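Local atomic coordinates of nitrite oxidoreductase subunit A (Kuenenia stuttgartiensis, PDB entry 7B04), a protein that belongs to the molybdopterin oxidoreductase family and carries a molybdenum atom, two bound MD1 molecules and an iron-sulfur cluster. Residues B[1018-1023]-B[1054-1059]; B[975-980]-B[1001-1006]. All blocks are in the same frame, centred on the assembly; numbering follows the deposited sequence.

Interaction 1: B[1018-1023]-B[1054-1059]. With MD1 (phosphoric acid 4-(2-amino-4-oxo-3,4,5,6,-tetrahydro-pteridin-6-yl)-2-hydroxy-3,4-dimercapto-but-3-en-yl ester guanylate ester), chain C.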
loop_
_atom_site.group_PDB
_atom_site.type_symbol
_atom_site.label_atom_id
_atom_site.label_comp_id
_atom_site.label_asym_id
_atom_site.label_seq_id
_atom_site.Cartn_x
_atom_site.Cartn_y
_atom_site.Cartn_z
ATOM N N MET B 1018 -10.860 -8.361 -6.559
ATOM C CA MET B 1018 -9.439 -8.566 -6.788
ATOM C C MET B 1018 -8.787 -7.199 -6.889
ATOM O O MET B 1018 -9.287 -6.329 -7.603
ATOM C CB MET B 1018 -9.179 -9.365 -8.073
ATOM C CG MET B 1018 -9.787 -10.756 -8.096
ATOM S SD MET B 1018 -9.300 -11.693 -9.560
ATOM C CE MET B 1018 -10.232 -10.851 -10.835
ATOM N N LYS B 1019 -7.678 -7.005 -6.184
ATOM C CA LYS B 1019 -6.997 -5.724 -6.279
ATOM C C LYS B 1019 -6.362 -5.614 -7.661
ATOM O O LYS B 1019 -5.996 -6.614 -8.284
ATOM C CB LYS B 1019 -5.969 -5.568 -5.161
ATOM C CG LYS B 1019 -6.607 -5.320 -3.796
ATOM C CD LYS B 1019 -7.424 -4.032 -3.804
ATOM C CE LYS B 1019 -7.973 -3.705 -2.424
ATOM N NZ LYS B 1019 -8.872 -2.517 -2.429
ATOM N N HIS B 1020 -6.237 -4.387 -8.144
ATOM C CA HIS B 1020 -5.839 -4.154 -9.525
ATOM C C HIS B 1020 -4.325 -4.209 -9.658
ATOM O O HIS B 1020 -3.603 -3.805 -8.743
ATOM C CB HIS B 1020 -6.352 -2.793 -10.008
ATOM C CG HIS B 1020 -5.787 -2.382 -11.332
ATOM N ND1 HIS B 1020 -5.895 -3.174 -12.455
ATOM C CD2 HIS B 1020 -5.116 -1.272 -11.720
ATOM C CE1 HIS B 1020 -5.304 -2.577 -13.473
ATOM N NE2 HIS B 1020 -4.828 -1.418 -13.057
ATOM N N SER B 1021 -3.847 -4.766 -10.782
ATOM C CA SER B 1021 -2.411 -4.773 -11.073
ATOM C C SER B 1021 -1.430 -5.530 -10.194
ATOM O O SER B 1021 -0.753 -4.975 -9.321
ATOM C CB SER B 1021 -1.886 -3.380 -11.238
ATOM O OG SER B 1021 -1.894 -3.005 -12.594
ATOM N N ALA B 1022 -1.449 -6.827 -10.379
ATOM C CA ALA B 1022 -0.290 -7.668 -10.182
ATOM C C ALA B 1022 0.413 -7.916 -11.523
ATOM O O ALA B 1022 -0.136 -7.640 -12.593
ATOM C CB ALA B 1022 -0.756 -8.953 -9.527
ATOM N N TRP B 1023 1.652 -8.415 -11.475
ATOM C CA TRP B 1023 2.361 -8.705 -12.720
ATOM C C TRP B 1023 1.741 -9.942 -13.363
ATOM O O TRP B 1023 1.708 -11.020 -12.761
ATOM C CB TRP B 1023 3.860 -8.905 -12.468
ATOM C CG TRP B 1023 4.590 -7.618 -12.173
ATOM C CD1 TRP B 1023 4.027 -6.449 -11.757
ATOM C CD2 TRP B 1023 6.001 -7.364 -12.280
ATOM N NE1 TRP B 1023 4.990 -5.488 -11.593
ATOM C CE2 TRP B 1023 6.211 -6.023 -11.907
ATOM C CE3 TRP B 1023 7.104 -8.140 -12.646
ATOM C CZ2 TRP B 1023 7.475 -5.438 -11.893
ATOM C CZ3 TRP B 1023 8.361 -7.558 -12.631
ATOM C CH2 TRP B 1023 8.534 -6.219 -12.259
ATOM N N GLY B 1054 -2.977 -16.856 -15.620
ATOM C CA GLY B 1054 -3.937 -15.796 -15.858
ATOM C C GLY B 1054 -3.617 -14.529 -15.087
ATOM O O GLY B 1054 -2.602 -14.401 -14.403
ATOM N N SER B 1055 -4.525 -13.568 -15.214
ATOM C CA SER B 1055 -4.399 -12.288 -14.536
ATOM C C SER B 1055 -5.786 -11.782 -14.175
ATOM O O SER B 1055 -6.803 -12.318 -14.620
ATOM C CB SER B 1055 -3.659 -11.264 -15.403
ATOM O OG SER B 1055 -3.672 -9.988 -14.791
ATOM N N GLN B 1056 -5.811 -10.715 -13.377
ATOM C CA GLN B 1056 -7.062 -10.026 -13.088
ATOM C C GLN B 1056 -7.662 -9.398 -14.337
ATOM O O GLN B 1056 -8.823 -8.973 -14.302
ATOM C CB GLN B 1056 -6.839 -8.956 -12.016
ATOM C CG GLN B 1056 -6.395 -7.613 -12.567
ATOM C CD GLN B 1056 -4.911 -7.565 -12.869
ATOM O OE1 GLN B 1056 -4.225 -8.588 -12.847
ATOM N NE2 GLN B 1056 -4.407 -6.375 -13.165
ATOM N N GLN B 1057 -6.904 -9.333 -15.431
ATOM C CA GLN B 1057 -7.397 -8.825 -16.700
ATOM C C GLN B 1057 -7.895 -9.937 -17.619
ATOM O O GLN B 1057 -8.111 -9.691 -18.809
ATOM C CB GLN B 1057 -6.290 -8.045 -17.417
ATOM C CG GLN B 1057 -5.778 -6.750 -16.770
ATOM C CD GLN B 1057 -6.831 -5.674 -16.545
ATOM O OE1 GLN B 1057 -7.959 -5.944 -16.138
ATOM N NE2 GLN B 1057 -6.458 -4.435 -16.831
ATOM N N SER B 1058 -8.075 -11.153 -17.099
ATOM C CA SER B 1058 -8.691 -12.223 -17.874
ATOM C C SER B 1058 -10.212 -12.144 -17.899
ATOM O O SER B 1058 -10.837 -12.792 -18.745
ATOM C CB SER B 1058 -8.263 -13.587 -17.323
ATOM O OG SER B 1058 -6.868 -13.783 -17.465
ATOM N N ILE B 1059 -10.816 -11.369 -17.002
ATOM C CA ILE B 1059 -12.270 -11.284 -16.900
ATOM C C ILE B 1059 -12.731 -9.846 -17.091
ATOM O O ILE B 1059 -13.717 -9.413 -16.483
ATOM C CB ILE B 1059 -12.749 -11.851 -15.550
ATOM C CG1 ILE B 1059 -11.906 -11.293 -14.396
ATOM C CG2 ILE B 1059 -12.673 -13.370 -15.557
ATOM C CD1 ILE B 1059 -12.475 -10.053 -13.738
HETATM P PB MD1 C . -0.085 2.682 -15.363
HETATM O O3B MD1 C . 0.472 2.118 -13.922
HETATM O O1B MD1 C . 0.275 1.676 -16.429
HETATM O O2B MD1 C . 0.590 3.997 -15.672
HETATM O O3A MD1 C . -1.721 2.920 -15.365
HETATM C C10 MD1 C . -2.447 3.082 -14.181
HETATM C C11 MD1 C . -3.828 2.377 -14.328
HETATM O O11 MD1 C . -3.742 0.913 -13.672
HETATM C C12 MD1 C . -4.806 3.119 -13.807
HETATM S S12 MD1 C . -4.371 4.646 -12.924
HETATM C C13 MD1 C . -6.330 2.813 -13.886
HETATM S S13 MD1 C . -7.369 4.049 -13.052
HETATM C C14 MD1 C . -7.025 1.692 -14.505
HETATM N N15 MD1 C . -7.573 0.817 -13.280
HETATM C C16 MD1 C . -7.982 -0.497 -13.589
HETATM C C15 MD1 C . -8.749 -1.266 -12.573
HETATM O O14 MD1 C . -9.014 -0.763 -11.533
HETATM N N17 MD1 C . -9.183 -2.658 -12.863
HETATM C C17 MD1 C . -8.831 -3.313 -14.215
HETATM N N16 MD1 C . -9.260 -4.670 -14.498
HETATM N N18 MD1 C . -8.056 -2.544 -15.256
HETATM C C20 MD1 C . -7.628 -1.194 -14.999
HETATM N N8 MD1 C . -6.903 -0.526 -15.998
HETATM C C7 MD1 C . -6.367 0.934 -15.626
HETATM P PA MD1 C . 2.078 1.955 -13.572
HETATM O O1A MD1 C . 2.306 2.073 -12.085
HETATM O O2A MD1 C . 2.505 0.595 -14.041
HETATM O "O5'" MD1 C . 3.042 3.025 -14.368
HETATM C "C5'" MD1 C . 4.373 3.088 -13.937
HETATM C "C4'" MD1 C . 5.298 2.224 -14.864
HETATM O "O4'" MD1 C . 6.519 3.074 -15.317
HETATM C "C1'" MD1 C . 7.709 2.586 -14.437
HETATM N N9 MD1 C . 8.436 3.736 -13.831
HETATM C C4 MD1 C . 9.106 4.555 -14.624
HETATM N N3 MD1 C . 9.287 4.561 -16.099
HETATM C C2 MD1 C . 10.091 5.605 -16.719
HETATM N N2 MD1 C . 10.262 5.606 -18.154
HETATM N N1 MD1 C . 10.712 6.632 -15.923
HETATM C C6 MD1 C . 10.533 6.619 -14.506
HETATM O O6 MD1 C . 11.042 7.461 -13.845
HETATM C C5 MD1 C . 9.686 5.518 -13.855
HETATM N N7 MD1 C . 9.360 5.269 -12.591
HETATM C C8 MD1 C . 8.584 4.163 -12.563
HETATM C "C2'" MD1 C . 7.198 1.840 -13.541
HETATM O "O2'" MD1 C . 8.109 0.748 -13.215
HETATM C "C3'" MD1 C . 5.804 1.248 -14.212
HETATM O "O3'" MD1 C . 6.135 0.145 -15.107
#
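His1020 and Gln1057 meet in the pocket of one bound MD1, with Gln1057 NE2 near the plane of the imidazole and 4.0 Å from His1020 CE1. The ring lies over the pterin, with MD1 C16 3.3 Å above its plane and over its centre. Ser1021 OG stands over the opposite face, toward the rim. At the ring edge His1020 NE2 donates to MD1 O11, 2.6 Å away and in the ring plane. His1020 CG is anti to its backbone N (chi1 170°), a position that puts it 3.4 Å from MD1 C15.

The Gln1057 amide meets the pterin. NE2 gives a hydrogen bond to MD1 N18 at 2.9 Å; the very short approach of OE1 to MD1 N16 is doubtful. NE2 also has a weak bond to Asn659 O. Next to Gln1057, the Gln1056 side chain reaches to the backbone of Ser1021, with CD 3.6 Å from Ser1021 N. A separate touch is apolar: Met1018 CE and Ile1059 CD1 meet tip to tip at 3.8 Å. Nearly every touching residue is buried. This arrangement, two loops holding a pterin with a histidine ring face and a glutamine amide, is consistent with the pterin dinucleotide sites of the molybdopterin oxidoreductase family.

Interaction 2: B[975-980]-B[1001-1006]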
loop_
_atom_site.group_PDB
_atom_site.type_symbol
_atom_site.label_atom_id
_atom_site.label_comp_id
_atom_site.label_asym_id
_atom_site.label_seq_id
_atom_site.Cartn_x
_atom_site.Cartn_y
_atom_site.Cartn_z
ATOM N N VAL B 975 -9.107 -21.075 -7.086
ATOM C CA VAL B 975 -10.377 -20.986 -7.801
ATOM C C VAL B 975 -10.138 -20.433 -9.205
ATOM O O VAL B 975 -9.281 -19.562 -9.412
ATOM C CB VAL B 975 -11.397 -20.126 -7.020
ATOM C CG1 VAL B 975 -11.769 -20.798 -5.690
ATOM C CG2 VAL B 975 -10.833 -18.741 -6.749
ATOM N N TYR B 976 -10.958 -20.845 -10.138
ATOM C CA TYR B 976 -10.836 -20.271 -11.485
ATOM C C TYR B 976 -11.806 -19.099 -11.550
ATOM O O TYR B 976 -12.830 -19.180 -10.918
ATOM C CB TYR B 976 -11.179 -21.347 -12.503
ATOM C CG TYR B 976 -10.100 -22.360 -12.773
ATOM C CD1 TYR B 976 -8.963 -22.023 -13.470
ATOM C CD2 TYR B 976 -10.246 -23.671 -12.381
ATOM C CE1 TYR B 976 -7.986 -22.957 -13.742
ATOM C CE2 TYR B 976 -9.284 -24.620 -12.653
ATOM C CZ TYR B 976 -8.149 -24.262 -13.338
ATOM O OH TYR B 976 -7.197 -25.191 -13.609
ATOM N N VAL B 977 -11.417 -17.998 -12.184
ATOM C CA VAL B 977 -12.354 -16.858 -12.375
ATOM C C VAL B 977 -12.627 -16.817 -13.865
ATOM O O VAL B 977 -11.776 -16.349 -14.593
ATOM C CB VAL B 977 -11.750 -15.528 -11.915
ATOM C CG1 VAL B 977 -12.612 -14.847 -10.872
ATOM C CG2 VAL B 977 -10.333 -15.714 -11.422
ATOM N N ASP B 978 -13.829 -17.198 -14.263
ATOM C CA ASP B 978 -14.141 -17.308 -15.699
ATOM C C ASP B 978 -15.238 -16.309 -16.036
ATOM O O ASP B 978 -16.111 -16.096 -15.218
ATOM C CB ASP B 978 -14.480 -18.752 -16.055
ATOM C CG ASP B 978 -13.277 -19.669 -16.070
ATOM O OD1 ASP B 978 -13.304 -20.675 -15.371
ATOM O OD2 ASP B 978 -12.334 -19.375 -16.782
ATOM N N ALA B 979 -15.127 -15.679 -17.194
ATOM C CA ALA B 979 -16.115 -14.709 -17.646
ATOM C C ALA B 979 -16.674 -15.225 -18.969
ATOM O O ALA B 979 -16.357 -16.345 -19.390
ATOM C CB ALA B 979 -15.514 -13.308 -17.783
ATOM N N ASN B 980 -17.472 -14.356 -19.583
ATOM C CA ASN B 980 -18.254 -14.763 -20.766
ATOM C C ASN B 980 -17.283 -15.471 -21.679
ATOM O O ASN B 980 -16.306 -14.879 -22.045
ATOM C CB ASN B 980 -18.922 -13.570 -21.442
ATOM C CG ASN B 980 -19.739 -13.942 -22.653
ATOM O OD1 ASN B 980 -20.000 -15.106 -22.889
ATOM N ND2 ASN B 980 -20.142 -12.963 -23.431
ATOM N N LEU B 1001 -7.480 -17.538 -15.565
ATOM C CA LEU B 1001 -7.002 -17.086 -14.257
ATOM C C LEU B 1001 -7.384 -18.098 -13.175
ATOM O O LEU B 1001 -8.545 -18.516 -13.071
ATOM C CB LEU B 1001 -7.490 -15.665 -13.917
ATOM C CG LEU B 1001 -7.338 -15.165 -12.466
ATOM C CD1 LEU B 1001 -5.853 -15.126 -12.102
ATOM C CD2 LEU B 1001 -7.943 -13.739 -12.245
ATOM N N MET B 1002 -6.402 -18.439 -12.346
ATOM C CA MET B 1002 -6.519 -19.360 -11.219
ATOM C C MET B 1002 -5.777 -18.726 -10.056
ATOM O O MET B 1002 -4.541 -18.677 -10.058
ATOM C CB MET B 1002 -5.922 -20.728 -11.527
ATOM C CG MET B 1002 -6.242 -21.746 -10.456
ATOM S SD MET B 1002 -5.746 -23.435 -10.847
ATOM C CE MET B 1002 -3.975 -23.240 -10.761
ATOM N N LEU B 1003 -6.529 -18.144 -9.129
ATOM C CA LEU B 1003 -5.974 -17.543 -7.929
ATOM C C LEU B 1003 -6.652 -18.123 -6.693
ATOM O O LEU B 1003 -7.667 -18.824 -6.774
ATOM C CB LEU B 1003 -6.100 -16.022 -7.996
ATOM C CG LEU B 1003 -7.430 -15.383 -7.610
ATOM C CD1 LEU B 1003 -7.256 -13.878 -7.671
ATOM C CD2 LEU B 1003 -8.581 -15.836 -8.503
ATOM N N ARG B 1004 -6.078 -17.798 -5.538
ATOM C CA ARG B 1004 -6.608 -18.230 -4.254
ATOM C C ARG B 1004 -7.817 -17.404 -3.841
ATOM O O ARG B 1004 -7.916 -16.212 -4.144
ATOM C CB ARG B 1004 -5.541 -18.121 -3.166
ATOM C CG ARG B 1004 -4.540 -19.259 -3.136
ATOM C CD ARG B 1004 -3.679 -19.143 -1.895
ATOM N NE ARG B 1004 -2.610 -20.135 -1.810
ATOM C CZ ARG B 1004 -2.724 -21.320 -1.218
ATOM N NH1 ARG B 1004 -3.874 -21.685 -0.667
ATOM N NH2 ARG B 1004 -1.686 -22.146 -1.182
ATOM N N ALA B 1005 -8.724 -18.050 -3.114
ATOM C CA ALA B 1005 -9.926 -17.424 -2.591
ATOM C C ALA B 1005 -9.724 -17.059 -1.127
ATOM O O ALA B 1005 -9.040 -17.764 -0.381
ATOM C CB ALA B 1005 -11.133 -18.354 -2.733
ATOM N N LYS B 1006 -10.326 -15.943 -0.720
ATOM C CA LYS B 1006 -10.205 -15.440 0.642
ATOM C C LYS B 1006 -11.592 -15.131 1.178
ATOM O O LYS B 1006 -12.336 -14.358 0.566
ATOM C CB LYS B 1006 -9.325 -14.188 0.692
ATOM C CG LYS B 1006 -9.323 -13.495 2.046
ATOM C CD LYS B 1006 -8.580 -12.169 2.010
ATOM C CE LYS B 1006 -8.742 -11.421 3.327
ATOM N NZ LYS B 1006 -8.074 -10.090 3.316
#
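Val975 O takes a bent hydrogen bond from Leu1003 N of the facing strand, at 3.1 Å, and a CA-H...O contact from Met1002 CA, at 3.3 Å. The strands are antiparallel neighbours in a mixed six-stranded sheet whose first and last strands also pair. This is consistent with the double-psi barrel of the C-terminal domain in this family. Val975 and Leu1003 form a hydrogen-bonded pair. The return bond, Val975 N to Leu1003 O, is 2.7 Å long and fairly straight, with 162° at the hydrogen. The short segments are strongly twisted against each other, with 132° between their directions.

Tyr976 and Met1002 form the next, non-hydrogen-bonded pair, and both side chains stand on the same face. They cross obliquely in a Met-aromatic contact. Met1002 CG is anti to its backbone N (chi1 -171°), and it sits over the tyrosine face, 4.2 Å from the centroid. SD approaches the same ring obliquely. Arg1000 adds a cation-pi contact to the ring and a salt bridge to Asp978.

The other face carries Val975, Val977, Leu1001 and Leu1003, with Ile957 of strand 956-959 touching Val977 and Leu1003. Val977 and Leu1001 lie side by side, pointing the same way. Val977 CG2 also packs on Leu1003 CD2. Farther along, Lys1006 NZ is hydrogen-bonded to Glu146 O of the neighbouring subunit B. Beside the Val975–Leu1003 pair, Val975 CG1 rests 3.9 Å from Ala1005 CB.

Interaction 2 comes first along the chain and closes before interaction 1 opens. Their centres are about 10 Å apart. Strand 1001-1007 of interaction 2 and strand 1015-1018, which leads into the loop of interaction 1, belong to the same six-stranded sheet, with strand 956-959 between them. The two contacts touch directly. Met1018 SD lies 3.5 Å from Leu1003 CD1, and Ile1059 CG2 lies 3.6 Å from Ala979 CB. Interaction 2 is mainly two strands of the sheet, and interaction 1 is two loops that pack against them. Apolar side chains join the strands to the loops that bear His1020 and Gln1057 at the bound MD1.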